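Long-range contacts in cytochrome P450 268A2 Cyp268A2 (Mycobacterium marinum, PDB 6BLD), which belongs to the cytochrome P450 family of mostly helical haem proteins and here holds (3E,5E)-6,10-dimethylundeca-3,5,9-trien-2-one in a pocket beside the iron protoporphyrin IX: residues G148-V154 / R413-F419; S167-G171 / D229-S233; H182-L187 / N208-L212; V188-P193 / V404-V409. All coordinates share one frame; numbering follows the deposited sequence.

Contact 1: G148-V154 / R413-F419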
loop_
_atom_site.group_PDB
_atom_site.type_symbol
_atom_site.label_atom_id
_atom_site.label_comp_id
_atom_site.label_asym_id
_atom_site.label_seq_id
_atom_site.Cartn_x
_atom_site.Cartn_y
_atom_site.Cartn_z
ATOM N N GLY A 148 5.592 -11.000 26.038
ATOM C CA GLY A 148 4.782 -12.138 26.411
ATOM C C GLY A 148 3.600 -12.355 25.483
ATOM O O GLY A 148 3.231 -11.505 24.668
ATOM N N GLY A 149 2.993 -13.532 25.621
ATOM C CA GLY A 149 1.850 -13.872 24.803
ATOM C C GLY A 149 0.622 -13.053 25.150
ATOM O O GLY A 149 0.496 -12.482 26.233
ATOM N N GLY A 150 -0.306 -13.001 24.197
ATOM C CA GLY A 150 -1.517 -12.226 24.350
ATOM C C GLY A 150 -1.389 -10.760 24.001
ATOM O O GLY A 150 -2.399 -10.044 24.029
ATOM N N VAL A 151 -0.188 -10.289 23.673
ATOM C CA VAL A 151 0.006 -8.883 23.347
ATOM C C VAL A 151 -0.389 -8.626 21.894
ATOM O O VAL A 151 -0.470 -9.541 21.069
ATOM C CB VAL A 151 1.460 -8.454 23.623
ATOM C CG1 VAL A 151 2.348 -8.753 22.424
ATOM C CG2 VAL A 151 1.522 -6.981 23.997
ATOM N N ASP A 152 -0.646 -7.358 21.584
ATOM C CA ASP A 152 -1.062 -6.973 20.241
ATOM C C ASP A 152 0.107 -7.111 19.272
ATOM O O ASP A 152 1.149 -6.471 19.447
ATOM C CB ASP A 152 -1.595 -5.543 20.241
ATOM C CG ASP A 152 -1.903 -5.034 18.845
ATOM O OD1 ASP A 152 -2.406 -5.825 18.019
ATOM O OD2 ASP A 152 -1.647 -3.842 18.574
ATOM N N PHE A 153 -0.073 -7.946 18.246
ATOM C CA PHE A 153 0.991 -8.174 17.274
ATOM C C PHE A 153 1.223 -6.957 16.388
ATOM O O PHE A 153 2.341 -6.752 15.901
ATOM C CB PHE A 153 0.658 -9.398 16.419
ATOM C CG PHE A 153 1.701 -9.729 15.393
ATOM C CD1 PHE A 153 2.903 -10.308 15.767
ATOM C CD2 PHE A 153 1.477 -9.471 14.049
ATOM C CE1 PHE A 153 3.862 -10.620 14.821
ATOM C CE2 PHE A 153 2.432 -9.780 13.099
ATOM C CZ PHE A 153 3.627 -10.354 13.487
ATOM N N VAL A 154 0.191 -6.141 16.169
ATOM C CA VAL A 154 0.329 -4.991 15.279
ATOM C C VAL A 154 1.248 -3.944 15.896
ATOM O O VAL A 154 2.190 -3.464 15.256
ATOM C CB VAL A 154 -1.052 -4.401 14.944
ATOM C CG1 VAL A 154 -0.897 -3.126 14.127
ATOM C CG2 VAL A 154 -1.900 -5.420 14.199
ATOM N N ARG A 413 -6.398 -3.415 12.315
ATOM C CA ARG A 413 -6.195 -2.435 13.379
ATOM C C ARG A 413 -5.399 -3.035 14.533
ATOM O O ARG A 413 -4.399 -2.460 14.977
ATOM C CB ARG A 413 -7.545 -1.908 13.870
ATOM C CG ARG A 413 -7.454 -0.949 15.049
ATOM C CD ARG A 413 -6.589 0.258 14.721
ATOM N NE ARG A 413 -7.064 0.966 13.536
ATOM C CZ ARG A 413 -6.288 1.701 12.745
ATOM N NH1 ARG A 413 -4.995 1.824 13.013
ATOM N NH2 ARG A 413 -6.803 2.309 11.687
ATOM N N SER A 414 -5.831 -4.190 15.030
ATOM C CA SER A 414 -5.135 -4.869 16.111
ATOM C C SER A 414 -5.365 -6.366 15.975
ATOM O O SER A 414 -6.328 -6.813 15.347
ATOM C CB SER A 414 -5.603 -4.373 17.485
ATOM O OG SER A 414 -6.989 -4.605 17.660
ATOM N N MET A 415 -4.464 -7.136 16.575
ATOM C CA MET A 415 -4.516 -8.588 16.486
ATOM C C MET A 415 -3.613 -9.201 17.547
ATOM O O MET A 415 -2.385 -9.067 17.471
ATOM C CB MET A 415 -4.097 -9.056 15.091
ATOM C CG MET A 415 -4.076 -10.563 14.912
ATOM S SD MET A 415 -3.616 -11.035 13.232
ATOM C CE MET A 415 -1.888 -10.566 13.205
ATOM N N PRO A 416 -4.175 -9.866 18.551
ATOM C CA PRO A 416 -3.337 -10.506 19.567
ATOM C C PRO A 416 -2.585 -11.695 18.989
ATOM O O PRO A 416 -2.971 -12.286 17.978
ATOM C CB PRO A 416 -4.345 -10.947 20.634
ATOM C CG PRO A 416 -5.631 -11.103 19.889
ATOM C CD PRO A 416 -5.613 -10.064 18.804
ATOM N N CYS A 417 -1.481 -12.034 19.649
ATOM C CA CYS A 417 -0.657 -13.161 19.240
ATOM C C CYS A 417 -0.215 -13.933 20.472
ATOM O O CYS A 417 0.033 -13.346 21.529
ATOM C CB CYS A 417 0.566 -12.705 18.431
ATOM S SG CYS A 417 1.771 -11.723 19.353
ATOM N N THR A 418 -0.133 -15.253 20.330
ATOM C CA THR A 418 0.282 -16.141 21.402
ATOM C C THR A 418 1.508 -16.931 20.967
ATOM O O THR A 418 1.660 -17.269 19.791
ATOM C CB THR A 418 -0.840 -17.111 21.792
ATOM O OG1 THR A 418 -1.267 -17.837 20.633
ATOM C CG2 THR A 418 -2.023 -16.353 22.376
ATOM N N PHE A 419 2.381 -17.219 21.928
ATOM C CA PHE A 419 3.575 -18.014 21.667
ATOM C C PHE A 419 4.137 -18.591 22.963
ATOM O O PHE A 419 5.330 -18.878 23.058
ATOM C CB PHE A 419 4.643 -17.176 20.955
ATOM C CG PHE A 419 4.923 -15.854 21.614
ATOM C CD1 PHE A 419 5.855 -15.757 22.635
ATOM C CD2 PHE A 419 4.261 -14.708 21.207
ATOM C CE1 PHE A 419 6.117 -14.543 23.240
ATOM C CE2 PHE A 419 4.519 -13.491 21.808
ATOM C CZ PHE A 419 5.448 -13.409 22.825
HETATM O O HOH W 1 -2.965 -1.929 17.456
#
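Residues 148-154 and 413-419 pair as antiparallel backbone in the small sheet of the P450 fold, where the short strand 151-152 meets the C-terminal strand 411-418 and runs into helix 153-158. Asp152 and Pro416 are a non-hydrogen-bonded pair. Around them Gly150 N gives to Cys417 O (2.7 Å), and Phe153 N gives to Met415 O (2.7 Å).

The Asp152 carboxylate does two jobs. Its CG points away from the backbone N (chi1 174°), and OD1 takes Met415 N at 2.8 Å in an almost straight bond (177°). OD1 also accepts weakly from Val154 N at 3.2 Å, which makes Asp152 the N-cap of the helix. OD2 binds Glu155 N and a water shared with Arg413 O.

Phe153 and Met415 lie side by side, and Phe153 CD2 is 3.6 Å from Met415 CE. Cys417 SG sits at the edge of the Phe153 ring, 5.3 Å from its centroid. Phe153 also reaches Ile269 and Leu273 of helix 247-278. At the far end Gly149 CA lies over a face of the Phe419 ring, a CH-pi contact.

With N-H donors on both oxygens, the Asp152 carboxylate is probably kept ionised and fixed in rotation.

Contact 2: S167-G171 / D229-S233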
loop_
_atom_site.group_PDB
_atom_site.type_symbol
_atom_site.label_atom_id
_atom_site.label_comp_id
_atom_site.label_asym_id
_atom_site.label_seq_id
_atom_site.Cartn_x
_atom_site.Cartn_y
_atom_site.Cartn_z
ATOM N N SER A 167 12.793 5.043 8.717
ATOM C CA SER A 167 13.494 6.140 9.376
ATOM C C SER A 167 15.006 6.011 9.244
ATOM O O SER A 167 15.711 7.027 9.213
ATOM C CB SER A 167 13.096 6.208 10.850
ATOM O OG SER A 167 11.692 6.100 11.004
ATOM N N ASP A 168 15.525 4.782 9.169
ATOM C CA ASP A 168 16.960 4.608 8.978
ATOM C C ASP A 168 17.399 5.118 7.611
ATOM O O ASP A 168 18.499 5.664 7.468
ATOM C CB ASP A 168 17.341 3.136 9.147
ATOM C CG ASP A 168 17.511 2.741 10.600
ATOM O OD1 ASP A 168 17.682 3.641 11.448
ATOM O OD2 ASP A 168 17.474 1.527 10.894
ATOM N N MET A 169 16.550 4.954 6.596
ATOM C CA MET A 169 16.894 5.413 5.255
ATOM C C MET A 169 16.769 6.927 5.137
ATOM O O MET A 169 17.677 7.594 4.632
ATOM C CB MET A 169 16.001 4.726 4.221
ATOM C CG MET A 169 16.169 3.223 4.162
ATOM S SD MET A 169 15.012 2.461 3.012
ATOM C CE MET A 169 15.222 3.509 1.573
ATOM N N VAL A 170 15.648 7.483 5.592
ATOM C CA VAL A 170 15.424 8.916 5.442
ATOM C C VAL A 170 16.197 9.716 6.486
ATOM O O VAL A 170 16.573 10.867 6.232
ATOM C CB VAL A 170 13.917 9.217 5.507
ATOM C CG1 VAL A 170 13.634 10.667 5.145
ATOM C CG2 VAL A 170 13.152 8.279 4.595
ATOM N N GLY A 171 16.450 9.135 7.657
ATOM C CA GLY A 171 17.109 9.851 8.728
ATOM C C GLY A 171 16.177 10.536 9.700
ATOM O O GLY A 171 16.526 11.595 10.233
ATOM N N ASP A 229 24.337 10.972 2.814
ATOM C CA ASP A 229 24.214 9.975 1.761
ATOM C C ASP A 229 22.819 9.368 1.689
ATOM O O ASP A 229 22.607 8.420 0.928
ATOM C CB ASP A 229 25.244 8.862 1.965
ATOM C CG ASP A 229 26.577 9.173 1.316
ATOM O OD1 ASP A 229 26.592 9.902 0.302
ATOM O OD2 ASP A 229 27.611 8.685 1.821
ATOM N N ASP A 230 21.868 9.895 2.452
ATOM C CA ASP A 230 20.570 9.263 2.605
ATOM C C ASP A 230 19.622 9.658 1.476
ATOM O O ASP A 230 19.979 10.370 0.533
ATOM C CB ASP A 230 19.970 9.623 3.961
ATOM C CG ASP A 230 19.583 11.083 4.051
ATOM O OD1 ASP A 230 18.490 11.444 3.565
ATOM O OD2 ASP A 230 20.388 11.872 4.588
ATOM N N LEU A 231 18.378 9.196 1.600
ATOM C CA LEU A 231 17.373 9.429 0.570
ATOM C C LEU A 231 16.902 10.877 0.567
ATOM O O LEU A 231 16.769 11.490 -0.498
ATOM C CB LEU A 231 16.198 8.482 0.793
ATOM C CG LEU A 231 15.249 8.196 -0.363
ATOM C CD1 LEU A 231 14.784 6.769 -0.246
ATOM C CD2 LEU A 231 14.073 9.145 -0.318
ATOM N N PHE A 232 16.640 11.437 1.749
ATOM C CA PHE A 232 16.143 12.805 1.836
ATOM C C PHE A 232 17.208 13.822 1.454
ATOM O O PHE A 232 16.885 14.869 0.881
ATOM C CB PHE A 232 15.636 13.080 3.252
ATOM C CG PHE A 232 14.429 13.970 3.306
ATOM C CD1 PHE A 232 13.326 13.713 2.507
ATOM C CD2 PHE A 232 14.396 15.064 4.153
ATOM C CE1 PHE A 232 12.215 14.529 2.556
ATOM C CE2 PHE A 232 13.288 15.882 4.207
ATOM C CZ PHE A 232 12.195 15.613 3.409
ATOM N N SER A 233 18.474 13.540 1.772
ATOM C CA SER A 233 19.554 14.459 1.430
ATOM C C SER A 233 19.606 14.711 -0.069
ATOM O O SER A 233 19.697 15.859 -0.517
ATOM C CB SER A 233 20.891 13.900 1.911
ATOM O OG SER A 233 20.973 13.878 3.322
#
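Met169 lays its terminal methyl against Leu231: Met169 CE lies 3.8 Å from Leu231 CD1. The two side chains cross obliquely. A bend at the sulfur (chi3 48°) brings the methyl round to the leucine. Next to them Val170 sends CG1 to Phe232, 3.7 Å from CB and 3.9 Å from CG of that residue. CG1 thus meets CB and the near part of the ring. The far end of the ring leads away to Leu219 and Ala220 of helix 201-225.

The contact joins the end of helix 160-170 to the start of helix 231-237. Gly171 N bonds to Ser167 O, and Gly171 leaves the first helix with positive phi. Across the contact Leu231 N donates to Met169 O. This bond is straight (173°) but weak, at 3.5 Å. Met169 O also lies 3.1 Å from Asp230 CB.

Asp230 is the N-cap of the second helix. Its OD1 accepts Ser233 N at 2.8 Å, with the donor above the carboxylate plane. OD2 forms a salt bridge with Arg223 of helix 201-225. Phe253 and Leu257 of helix 247-278 pack on Leu231, and Phe121 touches both Met169 and Leu231. The Met169 side chain is about 6 Å from the haem.

Val170 O and Asp230 OD1, both acceptors, stand 3.3 Å apart without a bond. That closeness is probably unfavourable. The capping N-H of Ser233 and Arg223 probably offset it by stabilising the negative charge, and the apolar pairs add contact that does not depend on charge.

Contact 3: H182-L187 / N208-L212. With DXJ ((3E,5E)-6,10-dimethylundeca-3,5,9-trien-2-one), chain C.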
loop_
_atom_site.group_PDB
_atom_site.type_symbol
_atom_site.label_atom_id
_atom_site.label_comp_id
_atom_site.label_asym_id
_atom_site.label_seq_id
_atom_site.Cartn_x
_atom_site.Cartn_y
_atom_site.Cartn_z
ATOM N N HIS A 182 2.548 6.550 13.307
ATOM C CA HIS A 182 1.148 6.745 13.666
ATOM C C HIS A 182 0.456 7.691 12.693
ATOM O O HIS A 182 -0.698 7.464 12.312
ATOM C CB HIS A 182 1.043 7.271 15.097
ATOM C CG HIS A 182 -0.333 7.717 15.480
ATOM N ND1 HIS A 182 -0.758 9.021 15.345
ATOM C CD2 HIS A 182 -1.380 7.031 15.998
ATOM C CE1 HIS A 182 -2.007 9.121 15.763
ATOM N NE2 HIS A 182 -2.409 7.928 16.163
ATOM N N ALA A 183 1.147 8.756 12.278
ATOM C CA ALA A 183 0.554 9.707 11.343
ATOM C C ALA A 183 0.390 9.092 9.958
ATOM O O ALA A 183 -0.589 9.379 9.258
ATOM C CB ALA A 183 1.404 10.976 11.272
ATOM N N ALA A 184 1.339 8.250 9.543
ATOM C CA ALA A 184 1.208 7.572 8.258
ATOM C C ALA A 184 0.023 6.615 8.260
ATOM O O ALA A 184 -0.717 6.530 7.274
ATOM C CB ALA A 184 2.500 6.827 7.921
ATOM N N ASP A 185 -0.173 5.888 9.364
ATOM C CA ASP A 185 -1.308 4.979 9.473
ATOM C C ASP A 185 -2.633 5.732 9.512
ATOM O O ASP A 185 -3.655 5.210 9.048
ATOM C CB ASP A 185 -1.148 4.103 10.717
ATOM C CG ASP A 185 -2.308 3.148 10.915
ATOM O OD1 ASP A 185 -2.408 2.165 10.152
ATOM O OD2 ASP A 185 -3.117 3.380 11.839
ATOM N N ALA A 186 -2.638 6.954 10.054
ATOM C CA ALA A 186 -3.867 7.740 10.117
ATOM C C ALA A 186 -4.372 8.133 8.735
ATOM O O ALA A 186 -5.587 8.200 8.516
ATOM C CB ALA A 186 -3.638 8.997 10.957
ATOM N N LEU A 187 -3.462 8.394 7.792
ATOM C CA LEU A 187 -3.845 8.944 6.498
ATOM C C LEU A 187 -4.574 7.944 5.611
ATOM O O LEU A 187 -5.076 8.336 4.553
ATOM C CB LEU A 187 -2.607 9.475 5.773
ATOM C CG LEU A 187 -1.928 10.646 6.485
ATOM C CD1 LEU A 187 -0.769 11.194 5.669
ATOM C CD2 LEU A 187 -2.941 11.740 6.785
ATOM N N ASN A 208 -2.591 15.018 11.039
ATOM C CA ASN A 208 -1.487 14.091 10.815
ATOM C C ASN A 208 -0.655 14.489 9.604
ATOM O O ASN A 208 0.566 14.293 9.605
ATOM C CB ASN A 208 -2.025 12.672 10.668
ATOM C CG ASN A 208 -2.543 12.123 11.976
ATOM O OD1 ASN A 208 -1.789 11.549 12.761
ATOM N ND2 ASN A 208 -3.832 12.315 12.231
ATOM N N GLN A 209 -1.290 15.043 8.570
ATOM C CA GLN A 209 -0.526 15.596 7.457
ATOM C C GLN A 209 0.321 16.776 7.913
ATOM O O GLN A 209 1.474 16.925 7.491
ATOM C CB GLN A 209 -1.467 16.020 6.332
ATOM C CG GLN A 209 -1.831 14.907 5.374
ATOM C CD GLN A 209 -2.502 15.427 4.121
ATOM O OE1 GLN A 209 -2.608 16.637 3.919
ATOM N NE2 GLN A 209 -2.961 14.516 3.271
ATOM N N MET A 210 -0.236 17.624 8.781
ATOM C CA MET A 210 0.505 18.784 9.266
ATOM C C MET A 210 1.756 18.362 10.024
ATOM O O MET A 210 2.827 18.953 9.843
ATOM C CB MET A 210 -0.396 19.644 10.151
ATOM C CG MET A 210 0.227 20.954 10.586
ATOM S SD MET A 210 -0.863 21.888 11.672
ATOM C CE MET A 210 -0.238 21.398 13.278
ATOM N N TYR A 211 1.644 17.335 10.871
ATOM C CA TYR A 211 2.808 16.877 11.623
ATOM C C TYR A 211 3.886 16.334 10.694
ATOM O O TYR A 211 5.073 16.637 10.865
ATOM C CB TYR A 211 2.404 15.815 12.644
ATOM C CG TYR A 211 3.592 15.097 13.243
ATOM C CD1 TYR A 211 4.394 15.717 14.190
ATOM C CD2 TYR A 211 3.926 13.808 12.842
ATOM C CE1 TYR A 211 5.489 15.073 14.733
ATOM C CE2 TYR A 211 5.021 13.155 13.381
ATOM C CZ TYR A 211 5.797 13.794 14.326
ATOM O OH TYR A 211 6.886 13.153 14.867
ATOM N N LEU A 212 3.493 15.524 9.705
ATOM C CA LEU A 212 4.467 14.986 8.761
ATOM C C LEU A 212 5.159 16.094 7.976
ATOM O O LEU A 212 6.349 15.982 7.661
ATOM C CB LEU A 212 3.788 13.999 7.812
ATOM C CG LEU A 212 3.310 12.693 8.452
ATOM C CD1 LEU A 212 2.498 11.869 7.465
ATOM C CD2 LEU A 212 4.491 11.894 8.982
HETATM C C10 DXJ C . -2.498 9.629 1.286
HETATM C C13 DXJ C . -5.522 11.224 3.010
HETATM C C01 DXJ C . 1.199 2.822 -2.372
HETATM C C02 DXJ C . 0.609 3.759 -1.322
HETATM C C03 DXJ C . 0.736 5.062 -1.465
HETATM C C04 DXJ C . -0.129 3.181 -0.114
HETATM C C05 DXJ C . 0.153 6.023 -0.430
HETATM C C06 DXJ C . -0.644 7.154 -1.076
HETATM C C07 DXJ C . -0.949 8.298 -0.109
HETATM C C08 DXJ C . -2.180 8.487 0.322
HETATM C C09 DXJ C . 0.173 9.225 0.347
HETATM C C11 DXJ C . -3.754 9.956 1.511
HETATM C C12 DXJ C . -4.101 11.095 2.468
HETATM O O14 DXJ C . -3.269 11.876 2.788
#
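The unusual feature is an asparagine amide, that of Asn208, packed against two alanines across a helix pair, with no hydrogen bond between the segments. Asn208 CG is 3.5 Å from Ala186 CB, and Asn208 OD1 is 3.3 Å from Ala183 CA. The first torsion (chi1 -71°) sets CG beside the backbone N. ND2 bonds to Val204 O, one turn back in its own helix. OD1 rests against Ala183.

Ala183 CB also meets Leu212 CG at 3.8 Å and lies at the edge of the Tyr211 ring. Tyr211 OH bonds to Asp176. Leu187 and Leu212 reach for each other tip to tip, CD1 to CD1 at 3.8 Å. The other methyl of Leu187, CD2, comes 3.6 Å from Gln209 CG, where the two side chains cross at about a right angle.

Gln209 extends past this leucine to the ligand. Its NE2 donates to O14 of DXJ at 2.7 Å and also to Leu95 O. Leu187 O is 3.3 Å from the ligand methyl C13.

The axes of the short segments 182-186 and 208-212 approach to 9.1 Å, with 139° between their N-to-C directions. Their parent helices, 177-186 and 201-225, probably correspond to helices F and G of the P450 fold. Ala184 and Leu187 also touch the long helix 247-278, and Ala186 meets Tyr195 of helix 193-196.

Contact 4: V188-P193 / V404-V409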
loop_
_atom_site.group_PDB
_atom_site.type_symbol
_atom_site.label_atom_id
_atom_site.label_comp_id
_atom_site.label_asym_id
_atom_site.label_seq_id
_atom_site.Cartn_x
_atom_site.Cartn_y
_atom_site.Cartn_z
ATOM N N VAL A 188 -4.647 6.675 6.007
ATOM C CA VAL A 188 -5.408 5.674 5.274
ATOM C C VAL A 188 -6.544 5.100 6.110
ATOM O O VAL A 188 -7.198 4.144 5.689
ATOM C CB VAL A 188 -4.494 4.548 4.749
ATOM C CG1 VAL A 188 -3.378 5.128 3.888
ATOM C CG2 VAL A 188 -3.924 3.745 5.910
ATOM N N SER A 189 -6.801 5.672 7.287
ATOM C CA SER A 189 -7.816 5.165 8.203
ATOM C C SER A 189 -8.970 6.147 8.386
ATOM O O SER A 189 -9.585 6.197 9.454
ATOM C CB SER A 189 -7.190 4.830 9.557
ATOM O OG SER A 189 -5.957 4.149 9.401
ATOM N N TRP A 190 -9.279 6.932 7.351
ATOM C CA TRP A 190 -10.313 7.954 7.474
ATOM C C TRP A 190 -11.722 7.376 7.516
ATOM O O TRP A 190 -12.660 8.109 7.844
ATOM C CB TRP A 190 -10.198 8.962 6.326
ATOM C CG TRP A 190 -10.534 8.410 4.968
ATOM C CD1 TRP A 190 -11.780 8.240 4.435
ATOM C CD2 TRP A 190 -9.607 7.974 3.965
ATOM N NE1 TRP A 190 -11.685 7.719 3.168
ATOM C CE2 TRP A 190 -10.363 7.547 2.855
ATOM C CE3 TRP A 190 -8.212 7.901 3.901
ATOM C CZ2 TRP A 190 -9.770 7.054 1.694
ATOM C CZ3 TRP A 190 -7.626 7.410 2.746
ATOM C CH2 TRP A 190 -8.404 6.993 1.659
ATOM N N ALA A 191 -11.895 6.095 7.193
ATOM C CA ALA A 191 -13.194 5.440 7.254
ATOM C C ALA A 191 -13.319 4.504 8.449
ATOM O O ALA A 191 -14.265 3.712 8.508
ATOM C CB ALA A 191 -13.463 4.675 5.957
ATOM N N ASP A 192 -12.390 4.581 9.403
ATOM C CA ASP A 192 -12.374 3.688 10.553
ATOM C C ASP A 192 -12.972 4.397 11.759
ATOM O O ASP A 192 -12.314 5.279 12.333
ATOM C CB ASP A 192 -10.945 3.236 10.853
ATOM C CG ASP A 192 -10.879 2.159 11.921
ATOM O OD1 ASP A 192 -11.942 1.718 12.407
ATOM O OD2 ASP A 192 -9.751 1.747 12.273
ATOM N N PRO A 193 -14.194 4.060 12.179
ATOM C CA PRO A 193 -14.743 4.682 13.396
ATOM C C PRO A 193 -13.941 4.360 14.642
ATOM O O PRO A 193 -13.902 5.176 15.572
ATOM C CB PRO A 193 -16.165 4.107 13.475
ATOM C CG PRO A 193 -16.468 3.621 12.090
ATOM C CD PRO A 193 -15.159 3.153 11.537
ATOM N N VAL A 404 -9.744 -3.023 9.443
ATOM C CA VAL A 404 -10.057 -1.602 9.344
ATOM C C VAL A 404 -11.020 -1.408 8.175
ATOM O O VAL A 404 -10.686 -1.800 7.046
ATOM C CB VAL A 404 -8.790 -0.763 9.150
ATOM C CG1 VAL A 404 -9.148 0.687 8.856
ATOM C CG2 VAL A 404 -7.890 -0.863 10.373
ATOM N N PRO A 405 -12.198 -0.826 8.392
ATOM C CA PRO A 405 -13.091 -0.538 7.263
ATOM C C PRO A 405 -12.523 0.564 6.381
ATOM O O PRO A 405 -11.915 1.522 6.864
ATOM C CB PRO A 405 -14.396 -0.101 7.940
ATOM C CG PRO A 405 -13.978 0.387 9.286
ATOM C CD PRO A 405 -12.796 -0.451 9.685
ATOM N N GLY A 406 -12.725 0.417 5.082
ATOM C CA GLY A 406 -12.210 1.378 4.129
ATOM C C GLY A 406 -12.107 0.774 2.750
ATOM O O GLY A 406 -12.248 -0.433 2.556
ATOM N N ASN A 407 -11.845 1.651 1.780
ATOM C CA ASN A 407 -11.809 1.277 0.372
ATOM C C ASN A 407 -10.427 1.440 -0.250
ATOM O O ASN A 407 -10.298 1.357 -1.477
ATOM C CB ASN A 407 -12.835 2.097 -0.421
ATOM C CG ASN A 407 -12.663 3.599 -0.232
ATOM O OD1 ASN A 407 -11.566 4.138 -0.385
ATOM N ND2 ASN A 407 -13.756 4.282 0.093
ATOM N N PHE A 408 -9.391 1.674 0.556
ATOM C CA PHE A 408 -8.048 1.899 0.033
ATOM C C PHE A 408 -7.069 0.831 0.499
ATOM O O PHE A 408 -6.453 0.163 -0.338
ATOM C CB PHE A 408 -7.556 3.298 0.433
ATOM C CG PHE A 408 -6.211 3.664 -0.140
ATOM C CD1 PHE A 408 -5.800 3.165 -1.367
ATOM C CD2 PHE A 408 -5.357 4.509 0.551
ATOM C CE1 PHE A 408 -4.564 3.500 -1.893
ATOM C CE2 PHE A 408 -4.119 4.851 0.030
ATOM C CZ PHE A 408 -3.723 4.345 -1.194
ATOM N N VAL A 409 -6.905 0.647 1.806
ATOM C CA VAL A 409 -5.905 -0.259 2.358
ATOM C C VAL A 409 -6.611 -1.385 3.100
ATOM O O VAL A 409 -7.525 -1.135 3.894
ATOM C CB VAL A 409 -4.922 0.482 3.286
ATOM C CG1 VAL A 409 -4.052 -0.509 4.049
ATOM C CG2 VAL A 409 -4.053 1.439 2.480
HETATM O O HOH W 2 -8.483 2.296 3.461
HETATM O O HOH W 3 -6.993 1.337 6.183
HETATM O O HOH W 4 -10.290 3.745 6.554
#
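Phe408 has its CG opposite the backbone N (chi1 -176°), and Val188 has CG1 opposite its carbonyl carbon (chi1 -56°); together these turns bring CD2 of the ring to 3.9 Å from the valine CG1. Val188 CB lies 3.9 Å from Val409 CG2. Trp190 crosses Phe408 at about a right angle, with Trp190 CH2 4.0 Å from Phe408 CB. Trp190 NE1 and Asn407 ND2 both bond to Glu89 OE1, which ties the two polar ends together.

Further along, Pro405 packs by its ring carbons: CG is 3.4 Å from Ala191 O, and CD lies near Asp192 OD1. OD2 of that aspartate forms a salt bridge with Arg413.

Water joins the two backbones. One water takes Ala191 N (2.9 Å) and gives to Pro405 O (2.8 Å) and to Val188 O. A second takes Val409 N (2.8 Å) and gives to Val188 O. These bridges satisfy backbone atoms that do not meet directly.

Residues 189-192 form a type I turn ahead of helix 193-196. Residues 404-409 lead from strand 402-404 to strand 411-418. The two loops pack together beside the ligand pocket of this P450, and Phe408 supplies one of its residues, touching DXJ.

Contacts 2 and 3 are buried and join helix to helix. Contacts 1 and 4 are partly buried and involve the C-terminal part of the chain. Contact 1 relies on direct backbone and carboxylate bonds. Contact 4 joins two loops through bridging waters and apolar groups. Contact 2 adds a single weak bond to its apolar pairs, whereas contact 3 packs without any. Helix 247-278 lies against all four. Helix 177-186 of contact 3 runs into the 188-193 loop of contact 4, and both contacts reach DXJ. Arg413 of contact 1 forms salt bridges with Asp185 and Asp192, tying the sheet to contacts 3 and 4. Contact 2 touches none of the others. Like contact 4, it has a side chain within about 7 Å of the haem.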